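Local coordinates for membrane-associated lipoprotein (Ureaplasma parvum, PDB 3K63) that is of unknown function but is probably held at the cell membrane by a lipid group, this chain being its Lipoprotein_17 domain, at residues 9-12 with 16-19; 45-50 with 58-63. One frame throughout, in Å; residues are numbered along the deposited sequence.

Contact 1 of 2, residues 9-12 with 16-19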
ATOM      1  N   ASN A   9       5.741 -14.855  -3.778  1.00 79.38           N
ATOM      2  CA  ASN A   9       6.453 -14.155  -4.837  1.00 80.33           C
ATOM      3  C   ASN A   9       5.487 -13.709  -5.924  1.00 77.77           C
ATOM      4  O   ASN A   9       5.909 -13.206  -6.962  1.00 80.70           O
ATOM      5  CB  ASN A   9       7.519 -15.067  -5.441  1.00 84.61           C
ATOM      6  CG  ASN A   9       8.865 -14.913  -4.762  1.00 90.54           C
ATOM      7  OD1 ASN A   9       9.681 -15.844  -4.749  1.00 91.39           O
ATOM      8  ND2 ASN A   9       9.116 -13.729  -4.201  1.00 85.97           N
ATOM      9  N   ASN A  10       4.191 -13.883  -5.683  1.00 78.37           N
ATOM     10  CA  ASN A  10       3.180 -13.495  -6.662  1.00 78.65           C
ATOM     11  C   ASN A  10       2.186 -12.482  -6.134  1.00 76.13           C
ATOM     12  O   ASN A  10       1.184 -12.189  -6.782  1.00 73.07           O
ATOM     13  CB  ASN A  10       2.418 -14.724  -7.152  1.00 83.06           C
ATOM     14  CG  ASN A  10       2.968 -15.261  -8.451  1.00 87.32           C
ATOM     15  OD1 ASN A  10       2.313 -15.185  -9.493  1.00 96.36           O
ATOM     16  ND2 ASN A  10       4.181 -15.797  -8.403  1.00 87.92           N
ATOM     17  N   ILE A  11       2.454 -11.956  -4.947  1.00 76.93           N
ATOM     18  CA  ILE A  11       1.555 -10.981  -4.356  1.00 71.37           C
ATOM     19  C   ILE A  11       1.732  -9.654  -5.076  1.00 67.45           C
ATOM     20  O   ILE A  11       2.831  -9.112  -5.130  1.00 66.90           O
ATOM     21  CB  ILE A  11       1.843 -10.802  -2.855  1.00 70.11           C
ATOM     22  CG1 ILE A  11       1.691 -12.151  -2.138  1.00 66.33           C
ATOM     23  CG2 ILE A  11       0.906  -9.765  -2.279  1.00 60.24           C
ATOM     24  CD1 ILE A  11       1.859 -12.094  -0.632  1.00 67.72           C
ATOM     25  N   ARG A  12       0.647  -9.148  -5.649  1.00 65.55           N
ATOM     26  CA  ARG A  12       0.676  -7.891  -6.381  1.00 62.55           C
ATOM     27  C   ARG A  12      -0.667  -7.191  -6.237  1.00 62.76           C
ATOM     28  O   ARG A  12      -1.723  -7.811  -6.358  1.00 66.53           O
ATOM     29  CB  ARG A  12       1.003  -8.155  -7.850  1.00 61.41           C
ATOM     30  CG  ARG A  12       2.418  -7.739  -8.243  1.00 71.12           C
ATOM     31  CD  ARG A  12       3.082  -8.754  -9.162  1.00 78.37           C
ATOM     32  NE  ARG A  12       3.820  -9.783  -8.429  1.00 82.43           N
ATOM     33  CZ  ARG A  12       4.950  -9.569  -7.756  1.00 85.35           C
ATOM     34  NH1 ARG A  12       5.478  -8.353  -7.717  1.00 81.86           N
ATOM     35  NH2 ARG A  12       5.563 -10.572  -7.132  1.00 81.81           N
ATOM     36  N   THR A  16      -3.787  -9.944  -6.571  1.00 63.69           N
ATOM     37  CA  THR A  16      -4.004 -10.775  -5.395  1.00 61.77           C
ATOM     38  C   THR A  16      -4.921 -10.109  -4.386  1.00 59.07           C
ATOM     39  O   THR A  16      -5.741 -10.775  -3.756  1.00 59.88           O
ATOM     40  CB  THR A  16      -2.700 -11.073  -4.677  1.00 61.29           C
ATOM     41  OG1 THR A  16      -1.704 -11.443  -5.640  1.00 67.15           O
ATOM     42  CG2 THR A  16      -2.907 -12.214  -3.679  1.00 59.04           C
ATOM     43  N   PHE A  17      -4.766  -8.802  -4.210  1.00 52.97           N
ATOM     44  CA  PHE A  17      -5.601  -8.080  -3.263  1.00 55.12           C
ATOM     45  C   PHE A  17      -5.677  -6.598  -3.575  1.00 55.10           C
ATOM     46  O   PHE A  17      -4.931  -6.063  -4.396  1.00 52.48           O
ATOM     47  CB  PHE A  17      -5.064  -8.229  -1.836  1.00 52.96           C
ATOM     48  CG  PHE A  17      -3.806  -7.431  -1.574  1.00 53.54           C
ATOM     49  CD1 PHE A  17      -2.610  -7.772  -2.198  1.00 50.47           C
ATOM     50  CD2 PHE A  17      -3.821  -6.329  -0.713  1.00 49.31           C
ATOM     51  CE1 PHE A  17      -1.447  -7.035  -1.974  1.00 48.49           C
ATOM     52  CE2 PHE A  17      -2.658  -5.584  -0.483  1.00 48.38           C
ATOM     53  CZ  PHE A  17      -1.468  -5.943  -1.117  1.00 49.76           C
ATOM     54  N   ASP A  18      -6.591  -5.944  -2.883  1.00 53.04           N
ATOM     55  CA  ASP A  18      -6.779  -4.519  -2.999  1.00 51.80           C
ATOM     56  C   ASP A  18      -7.047  -4.056  -1.581  1.00 51.47           C
ATOM     57  O   ASP A  18      -7.349  -4.870  -0.698  1.00 49.14           O
ATOM     58  CB  ASP A  18      -7.980  -4.199  -3.880  1.00 52.58           C
ATOM     59  CG  ASP A  18      -7.656  -4.276  -5.364  1.00 61.52           C
ATOM     60  OD1 ASP A  18      -6.609  -3.728  -5.781  1.00 61.70           O
ATOM     61  OD2 ASP A  18      -8.459  -4.870  -6.124  1.00 63.98           O
ATOM     62  N   PHE A  19      -6.909  -2.761  -1.347  1.00 51.55           N
ATOM     63  CA  PHE A  19      -7.173  -2.232  -0.026  1.00 46.32           C
ATOM     64  C   PHE A  19      -8.032  -1.001  -0.189  1.00 47.78           C
ATOM     65  O   PHE A  19      -8.104  -0.398  -1.261  1.00 45.36           O
ATOM     66  CB  PHE A  19      -5.877  -1.866   0.711  1.00 41.49           C
ATOM     67  CG  PHE A  19      -5.105  -0.747   0.074  1.00 40.35           C
ATOM     68  CD1 PHE A  19      -4.027  -1.019  -0.769  1.00 42.19           C
ATOM     69  CD2 PHE A  19      -5.452   0.579   0.310  1.00 40.39           C
ATOM     70  CE1 PHE A  19      -3.302   0.012  -1.366  1.00 40.84           C
ATOM     71  CE2 PHE A  19      -4.741   1.626  -0.279  1.00 38.08           C
ATOM     72  CZ  PHE A  19      -3.659   1.343  -1.121  1.00 39.04           C
TER
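An alpha-turn, defined by a bond from the N-H of one residue to the C=O four positions earlier, joins Arg12 to Thr16 at the entry to strand 17-21. Thr16 N donates to Arg12 O at 3.0 Å. The C=O...N angle of 164° places the donor almost straight ahead of the carbonyl. A second bond joins the same two residues in the reverse direction: Arg12 N gives its hydrogen to Thr16 OG1 at 3.3 Å, with an N-H...O angle of 159°. With OG1 anti to the carbonyl carbon (chi1 -45°) and beside its own N, hydroxyl and amide of Thr16 both face Arg12. Asn10 O also comes within 3.2 Å of Thr16 OG1.

Beside these polar bonds there is an apolar contact. Ile11 CG2 meets Phe17 CE1 at 3.6 Å, the methyl approaching the CE1 side of the ring obliquely and the two side chains crossing at a slant. Both also touch Ile58 of strand 56-64, which extends the contact into the interior. The Arg12 side chain, by contrast, runs back over its own segment, and its NH2 donates to Asn9 O at 2.7 Å; the oxygen lies near the guanidinium plane, while the donor stands well above the carbonyl plane, off the lone pairs. The motif is an alpha-turn whose closing amide is reinforced by a threonine side-chain to main-chain bond; here it leads the loop after helix 4-7 into strand 17-21.

Contact 2 of 2, residues 45-50 with 58-63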
ATOM      1  N   ILE A  45      -7.555   0.205   7.587  1.00 39.08           N
ATOM      2  CA  ILE A  45      -7.311  -0.330   6.265  1.00 38.94           C
ATOM      3  C   ILE A  45      -8.191  -1.566   6.139  1.00 42.25           C
ATOM      4  O   ILE A  45      -8.188  -2.429   7.016  1.00 41.54           O
ATOM      5  CB  ILE A  45      -5.845  -0.753   6.102  1.00 35.70           C
ATOM      6  CG1 ILE A  45      -4.928   0.456   6.297  1.00 39.61           C
ATOM      7  CG2 ILE A  45      -5.636  -1.349   4.741  1.00 39.11           C
ATOM      8  CD1 ILE A  45      -3.447   0.105   6.525  1.00 41.20           C
ATOM      9  N   GLU A  46      -8.964  -1.638   5.065  1.00 43.77           N
ATOM     10  CA  GLU A  46      -9.822  -2.782   4.823  1.00 43.83           C
ATOM     11  C   GLU A  46      -9.162  -3.510   3.660  1.00 48.80           C
ATOM     12  O   GLU A  46      -9.004  -2.933   2.583  1.00 50.24           O
ATOM     13  CB  GLU A  46     -11.209  -2.321   4.393  1.00 46.46           C
ATOM     14  CG  GLU A  46     -12.230  -3.443   4.207  1.00 56.39           C
ATOM     15  CD  GLU A  46     -13.412  -3.041   3.314  1.00 65.31           C
ATOM     16  OE1 GLU A  46     -13.967  -1.934   3.517  1.00 67.84           O
ATOM     17  OE2 GLU A  46     -13.786  -3.834   2.413  1.00 61.62           O
ATOM     18  N   ILE A  47      -8.758  -4.763   3.877  1.00 48.43           N
ATOM     19  CA  ILE A  47      -8.125  -5.561   2.829  1.00 46.17           C
ATOM     20  C   ILE A  47      -9.145  -6.417   2.088  1.00 49.08           C
ATOM     21  O   ILE A  47     -10.020  -7.025   2.709  1.00 48.08           O
ATOM     22  CB  ILE A  47      -7.057  -6.501   3.405  1.00 43.50           C
ATOM     23  CG1 ILE A  47      -5.983  -5.696   4.126  1.00 42.33           C
ATOM     24  CG2 ILE A  47      -6.422  -7.302   2.292  1.00 45.07           C
ATOM     25  CD1 ILE A  47      -5.216  -4.731   3.204  1.00 42.62           C
ATOM     26  N   GLN A  48      -9.053  -6.442   0.763  1.00 48.72           N
ATOM     27  CA  GLN A  48      -9.948  -7.271  -0.028  1.00 49.37           C
ATOM     28  C   GLN A  48      -9.036  -8.302  -0.652  1.00 49.83           C
ATOM     29  O   GLN A  48      -8.523  -8.119  -1.758  1.00 50.22           O
ATOM     30  CB  GLN A  48     -10.640  -6.483  -1.144  1.00 53.74           C
ATOM     31  CG  GLN A  48     -11.651  -5.417  -0.697  1.00 52.80           C
ATOM     32  CD  GLN A  48     -10.984  -4.102  -0.302  1.00 60.08           C
ATOM     33  OE1 GLN A  48     -10.182  -3.541  -1.065  1.00 60.92           O
ATOM     34  NE2 GLN A  48     -11.314  -3.599   0.891  1.00 57.69           N
ATOM     35  N   GLN A  49      -8.791  -9.380   0.074  1.00 53.31           N
ATOM     36  CA  GLN A  49      -7.932 -10.416  -0.462  1.00 52.76           C
ATOM     37  C   GLN A  49      -8.768 -11.234  -1.433  1.00 55.61           C
ATOM     38  O   GLN A  49      -9.703 -11.930  -1.036  1.00 59.54           O
ATOM     39  CB  GLN A  49      -7.385 -11.313   0.651  1.00 49.81           C
ATOM     40  CG  GLN A  49      -6.277 -12.212   0.159  1.00 52.73           C
ATOM     41  CD  GLN A  49      -5.595 -12.961   1.274  1.00 53.27           C
ATOM     42  OE1 GLN A  49      -5.540 -12.479   2.407  1.00 56.24           O
ATOM     43  NE2 GLN A  49      -5.050 -14.138   0.962  1.00 52.65           N
ATOM     44  N   HIS A  50      -8.422 -11.137  -2.710  1.00 56.93           N
ATOM     45  CA  HIS A  50      -9.132 -11.842  -3.764  1.00 57.28           C
ATOM     46  C   HIS A  50      -8.657 -13.266  -3.970  1.00 58.97           C
ATOM     47  O   HIS A  50      -9.459 -14.147  -4.252  1.00 66.59           O
ATOM     48  CB  HIS A  50      -8.969 -11.095  -5.081  1.00 57.93           C
ATOM     49  CG  HIS A  50      -9.295  -9.641  -4.988  1.00 51.09           C
ATOM     50  ND1 HIS A  50      -8.605  -8.678  -5.690  1.00 61.19           N
ATOM     51  CD2 HIS A  50     -10.242  -8.985  -4.278  1.00 57.61           C
ATOM     52  CE1 HIS A  50      -9.111  -7.487  -5.413  1.00 61.84           C
ATOM     53  NE2 HIS A  50     -10.105  -7.646  -4.558  1.00 57.77           N
ATOM     54  N   ILE A  58      -2.849 -11.495   4.106  1.00 48.91           N
ATOM     55  CA  ILE A  58      -2.118 -10.293   3.734  1.00 46.20           C
ATOM     56  C   ILE A  58      -2.604  -9.081   4.504  1.00 46.50           C
ATOM     57  O   ILE A  58      -3.785  -8.731   4.435  1.00 45.54           O
ATOM     58  CB  ILE A  58      -2.321  -9.945   2.268  1.00 47.62           C
ATOM     59  CG1 ILE A  58      -1.789 -11.044   1.345  1.00 47.76           C
ATOM     60  CG2 ILE A  58      -1.648  -8.621   1.991  1.00 45.32           C
ATOM     61  CD1 ILE A  58      -2.084 -10.764  -0.147  1.00 46.60           C
ATOM     62  N   LYS A  59      -1.686  -8.429   5.209  1.00 47.84           N
ATOM     63  CA  LYS A  59      -1.999  -7.214   5.965  1.00 40.28           C
ATOM     64  C   LYS A  59      -1.030  -6.126   5.564  1.00 38.88           C
ATOM     65  O   LYS A  59       0.151  -6.389   5.344  1.00 39.73           O
ATOM     66  CB  LYS A  59      -1.820  -7.425   7.459  1.00 40.38           C
ATOM     67  CG  LYS A  59      -2.911  -8.219   8.176  1.00 45.46           C
ATOM     68  CD  LYS A  59      -4.283  -7.564   8.064  1.00 46.42           C
ATOM     69  CE  LYS A  59      -5.292  -8.264   8.982  1.00 49.48           C
ATOM     70  NZ  LYS A  59      -5.419  -9.733   8.735  1.00 53.20           N
ATOM     71  N   ILE A  60      -1.513  -4.900   5.441  1.00 41.06           N
ATOM     72  CA  ILE A  60      -0.609  -3.800   5.141  1.00 36.18           C
ATOM     73  C   ILE A  60      -0.446  -3.185   6.529  1.00 34.05           C
ATOM     74  O   ILE A  60      -1.397  -2.659   7.094  1.00 36.47           O
ATOM     75  CB  ILE A  60      -1.253  -2.783   4.207  1.00 35.06           C
ATOM     76  CG1 ILE A  60      -1.377  -3.393   2.810  1.00 36.40           C
ATOM     77  CG2 ILE A  60      -0.436  -1.492   4.197  1.00 33.38           C
ATOM     78  CD1 ILE A  60      -2.241  -2.564   1.829  1.00 42.63           C
ATOM     79  N   ILE A  61       0.740  -3.263   7.109  1.00 32.96           N
ATOM     80  CA  ILE A  61       0.906  -2.702   8.445  1.00 33.99           C
ATOM     81  C   ILE A  61       1.404  -1.244   8.432  1.00 33.02           C
ATOM     82  O   ILE A  61       1.181  -0.506   9.404  1.00 29.53           O
ATOM     83  CB  ILE A  61       1.822  -3.626   9.315  1.00 37.08           C
ATOM     84  CG1 ILE A  61       3.257  -3.633   8.790  1.00 37.40           C
ATOM     85  CG2 ILE A  61       1.277  -5.040   9.291  1.00 32.88           C
ATOM     86  CD1 ILE A  61       4.206  -4.543   9.631  1.00 30.88           C
ATOM     87  N   ASN A  62       2.038  -0.837   7.323  1.00 37.16           N
ATOM     88  CA  ASN A  62       2.548   0.538   7.167  1.00 38.33           C
ATOM     89  C   ASN A  62       2.654   0.978   5.722  1.00 33.44           C
ATOM     90  O   ASN A  62       2.928   0.170   4.842  1.00 36.06           O
ATOM     91  CB  ASN A  62       3.943   0.711   7.770  1.00 34.44           C
ATOM     92  CG  ASN A  62       3.949   0.561   9.271  1.00 36.01           C
ATOM     93  OD1 ASN A  62       4.340  -0.483   9.796  1.00 40.73           O
ATOM     94  ND2 ASN A  62       3.493   1.594   9.978  1.00 33.62           N
ATOM     95  N   PHE A  63       2.413   2.257   5.483  1.00 33.03           N
ATOM     96  CA  PHE A  63       2.563   2.827   4.158  1.00 37.92           C
ATOM     97  C   PHE A  63       3.785   3.743   4.340  1.00 41.40           C
ATOM     98  O   PHE A  63       3.849   4.541   5.280  1.00 34.57           O
ATOM     99  CB  PHE A  63       1.341   3.654   3.781  1.00 35.88           C
ATOM    100  CG  PHE A  63       0.171   2.841   3.292  1.00 34.79           C
ATOM    101  CD1 PHE A  63       0.182   2.272   2.026  1.00 37.20           C
ATOM    102  CD2 PHE A  63      -0.952   2.653   4.095  1.00 31.71           C
ATOM    103  CE1 PHE A  63      -0.907   1.534   1.573  1.00 38.41           C
ATOM    104  CE2 PHE A  63      -2.033   1.921   3.646  1.00 32.05           C
ATOM    105  CZ  PHE A  63      -2.009   1.360   2.388  1.00 32.32           C
TER
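Strands 45-49 and 58-63 run roughly antiparallel, at 151° between their directions, and their axes come no closer than 7.9 Å, well beyond the spacing of hydrogen-bonded neighbours in one sheet. Side chains therefore make the contact. Ile45, Ile47 and Gln49, alternate residues of one strand, send their CB atoms toward the other, where Ile58 and Ile60 do the same.

In the middle, Ile47 and Ile60 cross at a slant, CD1 of Ile47 lying 3.9 Å from CD1 of Ile60, while Ile47 CG2 rests 3.7 Å from the backbone oxygen Ile58 O. One end is filled by Ile45, whose CD1 comes to 3.7 Å from Phe63 CE2 and 3.5 Å from Ile60 O. Phe63 is also packed from its own strand, with CG2 of Ile60 over one face of the ring toward its rim.

This is face-to-face packing of two antiparallel sheets: strand 45-49 pairs with 17-21, and strand 56-64 with 79-87, where Ile61 and Asn62 both face Ser82 in a classic beta bulge. Leu81 and Leu83 of strand 79-87 also touch Ile60.

At the other end the link is polar. Gln49 is extended, CG anti to the backbone N (chi1 -168°), which carries its amide across to the second strand; OE1 accepts a weak bond from Ile58 N (3.3 Å, 146°). NE2 of the same amide donates to Leu56 O and Lys51 O, so both ends of the amide have partners, which should limit its rotation.

In the fold
The two contacts follow one another in sequence, and their centres lie 9 Å apart. Strands 17-21 and 45-49 are antiparallel neighbours, and the two contacts meet through probable hydrogen bonds between Asp18 O and Gln48 N (2.7 Å) and between Thr16 O and His50 N (2.9 Å). The turn of contact 1 thus delivers the partner strand of 45-49. Side chains join them as well: Phe17 touches Ile47, and Phe19 packs on Ile45, Ile47 and Ile60 and meets the Phe63 ring with planes at about 60°. Their apolar side chains contribute to one hydrophobic core between the two sheets of the Lipoprotein_17 domain; no ligand site is identified here.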